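Local coordinates for hypothetical protein PA3499 (Pseudomonas aeruginosa, PDB 2IG8), which is of unknown function but belongs to the YjgF-like family and assembles as a trimer, at residues 73-87 / 124-138. Numbering follows the deposited sequence.
Sequences GHVGNLYKLNVYVTR and LLVEIDAWARLDIDL
Strands 78-85 and 126-133 run antiparallel, 161° apart in direction, their backbones paired from Leu-78 with Ala-132 to Val-85 with Val-126, the register slipping by one between Leu-78 and Lys-80. The slip is a classic beta bulge opposite Trp-131, whose carbonyl O takes a hydrogen bond from Tyr-79 N at 2.9 Å and a weak one from Lys-80 N at 3.4 Å.

The bulge turns Tyr-79 so that its ring lies across Trp-131. With CG between the backbone N and carbonyl carbon (chi1 64°), the ring receives Trp-131 CB over one face, a CH-pi contact 3.9 Å from the centroid, while its OH hydrogen-bonds to Glu-29. Lys-80 runs beside the indole, its CB 3.8 Å from Trp-131 CD1, then bends at chi3. Long and flexible, lysine suits this place because its methylenes line the indole while its ammonium group extends to the neighbouring subunit.

On the same face a water joins the two strands, 2.6 Å from Tyr-84 OH and donating to Asp-129 OD2 at 2.7 Å. Asp-129 takes a salt bridge from Lys-80 and a hydrogen bond from Asn-82 of the third subunit, as Lys-80 reaches Asp-129 of the second.

The other face is purely apolar. Leu-78 CD2 reaches Ala-130 CB at 3.7 Å, and Val-83 CG1 meets Val-126 CG2 at 3.6 Å; the short alanines leave room for Leu-78 and Leu-81 to reach across, and the face packs against helices 53-70 and 91-101.

The pair therefore divides its chemistry by face: greasy side chains bind the sheet to its helices, as in the alpha-beta fold of YjgF-like proteins, whereas aromatic, amide and charged groups point to the trimer interface, where limited access of water would probably strengthen the attraction between Lys-80 and Asp-129, offsetting some of the cost of burying both charges.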
# COMPACT_ATOMS: atom_id res chain seq x y z
N GLY B 73 -0.13 -4.33 22.14
CA GLY B 73 -1.01 -3.27 21.67
C GLY B 73 -2.49 -3.61 21.75
O GLY B 73 -2.89 -4.53 22.46
N HIS B 74 -3.30 -2.86 21.01
CA HIS B 74 -4.74 -3.01 20.99
C HIS B 74 -5.28 -2.37 19.70
O HIS B 74 -4.53 -1.72 18.96
CB HIS B 74 -5.35 -2.37 22.24
CG HIS B 74 -5.13 -0.89 22.33
ND1 HIS B 74 -4.07 -0.33 23.01
CD2 HIS B 74 -5.84 0.14 21.83
CE1 HIS B 74 -4.14 0.99 22.92
NE2 HIS B 74 -5.21 1.30 22.21
N VAL B 75 -6.58 -2.50 19.44
CA VAL B 75 -7.12 -2.11 18.13
C VAL B 75 -7.10 -0.60 17.87
O VAL B 75 -7.09 -0.18 16.73
CB VAL B 75 -8.54 -2.68 17.88
CG1 VAL B 75 -8.53 -4.24 17.97
CG2 VAL B 75 -9.55 -2.09 18.79
N GLY B 76 -7.06 0.19 18.94
CA GLY B 76 -6.87 1.63 18.84
C GLY B 76 -5.56 2.06 18.20
O GLY B 76 -5.43 3.23 17.80
N ASN B 77 -4.59 1.15 18.13
CA ASN B 77 -3.29 1.39 17.51
C ASN B 77 -3.34 1.44 15.98
O ASN B 77 -2.42 1.96 15.35
CB ASN B 77 -2.29 0.30 17.91
CG ASN B 77 -1.94 0.31 19.39
OD1 ASN B 77 -2.04 1.33 20.09
ND2 ASN B 77 -1.50 -0.83 19.86
N LEU B 78 -4.39 0.88 15.39
CA LEU B 78 -4.56 0.82 13.94
C LEU B 78 -4.86 2.21 13.39
O LEU B 78 -5.74 2.90 13.93
CB LEU B 78 -5.70 -0.13 13.58
CG LEU B 78 -5.44 -1.62 13.86
CD1 LEU B 78 -6.72 -2.43 13.90
CD2 LEU B 78 -4.47 -2.16 12.81
N TYR B 79 -4.13 2.64 12.36
CA TYR B 79 -4.39 3.93 11.71
C TYR B 79 -4.68 3.81 10.21
O TYR B 79 -5.13 4.77 9.61
CB TYR B 79 -3.24 4.91 11.98
CG TYR B 79 -1.90 4.53 11.41
CD1 TYR B 79 -1.58 4.83 10.09
CD2 TYR B 79 -0.95 3.87 12.18
CE1 TYR B 79 -0.34 4.49 9.56
CE2 TYR B 79 0.29 3.50 11.64
CZ TYR B 79 0.58 3.82 10.34
OH TYR B 79 1.81 3.49 9.80
N LYS B 80 -4.45 2.65 9.60
CA LYS B 80 -4.81 2.48 8.18
C LYS B 80 -5.10 1.01 7.92
O LYS B 80 -4.43 0.12 8.47
CB LYS B 80 -3.70 2.99 7.25
CG LYS B 80 -4.03 2.81 5.75
CD LYS B 80 -2.97 3.38 4.77
CE LYS B 80 -3.28 4.78 4.30
NZ LYS B 80 -2.31 5.31 3.27
N LEU B 81 -6.12 0.76 7.10
CA LEU B 81 -6.46 -0.59 6.64
C LEU B 81 -6.63 -0.54 5.13
O LEU B 81 -7.56 0.12 4.61
CB LEU B 81 -7.77 -1.05 7.27
CG LEU B 81 -7.84 -1.12 8.79
CD1 LEU B 81 -9.29 -1.38 9.28
CD2 LEU B 81 -6.93 -2.17 9.31
N ASN B 82 -5.73 -1.19 4.40
CA ASN B 82 -5.93 -1.35 2.97
C ASN B 82 -6.55 -2.70 2.68
O ASN B 82 -6.03 -3.74 3.10
CB ASN B 82 -4.65 -1.12 2.22
CG ASN B 82 -4.22 0.34 2.27
OD1 ASN B 82 -5.03 1.24 2.58
ND2 ASN B 82 -2.99 0.58 2.03
N VAL B 83 -7.66 -2.67 1.97
CA VAL B 83 -8.53 -3.83 1.87
C VAL B 83 -8.60 -4.24 0.41
O VAL B 83 -8.86 -3.40 -0.48
CB VAL B 83 -9.94 -3.52 2.39
CG1 VAL B 83 -10.84 -4.78 2.29
CG2 VAL B 83 -9.84 -2.95 3.82
N TYR B 84 -8.32 -5.51 0.16
CA TYR B 84 -8.36 -6.07 -1.18
C TYR B 84 -9.45 -7.11 -1.18
O TYR B 84 -9.36 -8.10 -0.44
CB TYR B 84 -7.03 -6.74 -1.52
CG TYR B 84 -5.87 -5.84 -1.31
CD1 TYR B 84 -5.59 -4.86 -2.25
CD2 TYR B 84 -5.07 -5.93 -0.17
CE1 TYR B 84 -4.53 -3.98 -2.05
CE2 TYR B 84 -4.00 -5.04 0.03
CZ TYR B 84 -3.74 -4.08 -0.92
OH TYR B 84 -2.67 -3.19 -0.79
N VAL B 85 -10.47 -6.90 -2.02
CA VAL B 85 -11.60 -7.80 -2.14
C VAL B 85 -11.62 -8.43 -3.53
O VAL B 85 -11.15 -7.85 -4.51
CB VAL B 85 -12.97 -7.07 -1.86
CG1 VAL B 85 -13.00 -6.52 -0.45
CG2 VAL B 85 -13.28 -5.97 -2.94
N THR B 86 -12.16 -9.64 -3.63
CA THR B 86 -12.32 -10.25 -4.93
C THR B 86 -13.59 -9.81 -5.65
O THR B 86 -13.70 -9.98 -6.85
CB THR B 86 -12.30 -11.80 -4.84
OG1 THR B 86 -13.32 -12.22 -3.93
CG2 THR B 86 -10.93 -12.28 -4.38
N ARG B 87 -14.55 -9.26 -4.89
CA ARG B 87 -15.83 -8.80 -5.41
C ARG B 87 -16.12 -7.43 -4.82
O ARG B 87 -16.39 -7.29 -3.61
CB ARG B 87 -16.97 -9.77 -5.05
CG ARG B 87 -16.68 -11.21 -5.42
CD ARG B 87 -17.86 -12.15 -5.12
NE ARG B 87 -18.19 -12.12 -3.72
CZ ARG B 87 -19.01 -12.98 -3.11
NH1 ARG B 87 -19.59 -13.97 -3.77
NH2 ARG B 87 -19.26 -12.83 -1.83
N LEU B 124 -10.81 -17.39 -0.54
CA LEU B 124 -10.71 -16.04 0.00
C LEU B 124 -11.54 -15.01 -0.77
O LEU B 124 -11.57 -15.00 -2.02
CB LEU B 124 -9.24 -15.58 0.05
CG LEU B 124 -8.27 -16.42 0.90
CD1 LEU B 124 -6.86 -15.76 0.88
CD2 LEU B 124 -8.79 -16.62 2.33
N LEU B 125 -12.20 -14.14 -0.02
CA LEU B 125 -12.92 -12.98 -0.54
C LEU B 125 -12.24 -11.65 -0.16
O LEU B 125 -12.58 -10.63 -0.72
CB LEU B 125 -14.35 -12.95 0.03
CG LEU B 125 -15.29 -14.06 -0.43
CD1 LEU B 125 -16.62 -14.03 0.40
CD2 LEU B 125 -15.50 -13.93 -1.93
N VAL B 126 -11.33 -11.68 0.82
CA VAL B 126 -10.71 -10.46 1.33
C VAL B 126 -9.34 -10.70 1.96
O VAL B 126 -9.06 -11.76 2.53
CB VAL B 126 -11.67 -9.70 2.32
CG1 VAL B 126 -11.94 -10.54 3.59
CG2 VAL B 126 -11.13 -8.31 2.71
N GLU B 127 -8.46 -9.71 1.79
CA GLU B 127 -7.19 -9.65 2.48
C GLU B 127 -7.03 -8.20 2.95
O GLU B 127 -7.39 -7.27 2.24
CB GLU B 127 -6.05 -10.07 1.54
CG GLU B 127 -4.68 -9.92 2.16
CD GLU B 127 -3.64 -10.90 1.59
OE1 GLU B 127 -3.95 -11.73 0.72
OE2 GLU B 127 -2.49 -10.83 2.05
N ILE B 128 -6.53 -8.04 4.17
CA ILE B 128 -6.32 -6.71 4.71
C ILE B 128 -4.88 -6.50 5.13
O ILE B 128 -4.29 -7.33 5.85
CB ILE B 128 -7.27 -6.42 5.88
CG1 ILE B 128 -8.73 -6.53 5.41
CG2 ILE B 128 -6.93 -5.04 6.47
CD1 ILE B 128 -9.83 -6.33 6.52
N ASP B 129 -4.31 -5.40 4.66
CA ASP B 129 -3.00 -4.93 5.04
C ASP B 129 -3.18 -3.83 6.07
O ASP B 129 -3.72 -2.75 5.74
CB ASP B 129 -2.26 -4.41 3.79
CG ASP B 129 -0.76 -4.23 4.00
OD1 ASP B 129 -0.22 -4.53 5.10
OD2 ASP B 129 -0.10 -3.75 3.05
N ALA B 130 -2.81 -4.10 7.32
CA ALA B 130 -3.10 -3.22 8.47
C ALA B 130 -1.82 -2.49 8.91
O ALA B 130 -0.74 -3.08 8.96
CB ALA B 130 -3.68 -4.02 9.67
N TRP B 131 -1.97 -1.21 9.20
CA TRP B 131 -0.88 -0.38 9.72
C TRP B 131 -1.26 0.08 11.11
O TRP B 131 -2.40 0.55 11.34
CB TRP B 131 -0.64 0.83 8.81
CG TRP B 131 -0.44 0.48 7.36
CD1 TRP B 131 -1.41 0.11 6.47
CD2 TRP B 131 0.79 0.45 6.63
NE1 TRP B 131 -0.86 -0.16 5.25
CE2 TRP B 131 0.49 0.06 5.31
CE3 TRP B 131 2.12 0.72 6.96
CZ2 TRP B 131 1.46 -0.07 4.32
CZ3 TRP B 131 3.12 0.59 5.96
CH2 TRP B 131 2.77 0.19 4.66
N ALA B 132 -0.32 -0.07 12.05
CA ALA B 132 -0.51 0.33 13.44
C ALA B 132 0.77 0.84 14.09
O ALA B 132 1.89 0.52 13.64
CB ALA B 132 -1.07 -0.86 14.26
N ARG B 133 0.59 1.66 15.12
CA ARG B 133 1.63 2.17 16.01
C ARG B 133 1.20 1.95 17.45
O ARG B 133 0.07 2.29 17.81
CB ARG B 133 1.74 3.68 15.86
CG ARG B 133 2.45 4.13 14.67
CD ARG B 133 2.56 5.62 14.73
NE ARG B 133 3.57 6.02 15.69
CZ ARG B 133 4.87 6.10 15.41
NH1 ARG B 133 5.32 5.77 14.20
NH2 ARG B 133 5.72 6.49 16.34
N LEU B 134 2.10 1.45 18.30
CA LEU B 134 1.77 1.16 19.69
C LEU B 134 1.60 2.40 20.59
O LEU B 134 1.11 2.29 21.72
CB LEU B 134 2.84 0.24 20.29
CG LEU B 134 3.02 -1.11 19.59
CD1 LEU B 134 4.10 -1.93 20.27
CD2 LEU B 134 1.72 -1.87 19.56
N ASP B 135 1.98 3.57 20.08
CA ASP B 135 1.98 4.80 20.88
C ASP B 135 0.83 5.76 20.53
O ASP B 135 0.91 6.94 20.87
CB ASP B 135 3.34 5.49 20.75
CG ASP B 135 3.68 5.88 19.32
OD1 ASP B 135 3.06 5.39 18.36
OD2 ASP B 135 4.60 6.69 19.15
N ILE B 136 -0.20 5.26 19.85
CA ILE B 136 -1.40 6.04 19.55
C ILE B 136 -2.66 5.29 19.97
O ILE B 136 -2.64 4.06 20.12
CB ILE B 136 -1.50 6.40 18.04
CG1 ILE B 136 -1.82 5.15 17.20
CG2 ILE B 136 -0.21 7.06 17.57
CD1 ILE B 136 -2.08 5.44 15.75
N ASP B 137 -3.75 6.02 20.15
CA ASP B 137 -5.08 5.39 20.34
C ASP B 137 -6.12 6.23 19.64
O ASP B 137 -6.43 7.32 20.09
CB ASP B 137 -5.40 5.24 21.82
CG ASP B 137 -6.72 4.51 22.08
OD1 ASP B 137 -7.50 4.18 21.14
OD2 ASP B 137 -6.98 4.27 23.27
N LEU B 138 -6.67 5.73 18.53
CA LEU B 138 -7.61 6.52 17.73
C LEU B 138 -8.87 6.96 18.48
O LEU B 138 -9.50 7.96 18.10
CB LEU B 138 -8.01 5.79 16.44
CG LEU B 138 -7.34 6.21 15.13
CD1 LEU B 138 -5.84 6.12 15.19
CD2 LEU B 138 -7.92 5.40 13.98
O HOH W 1 -1.45 -2.25 1.28
O HOH W 2 -15.00 -9.91 -2.02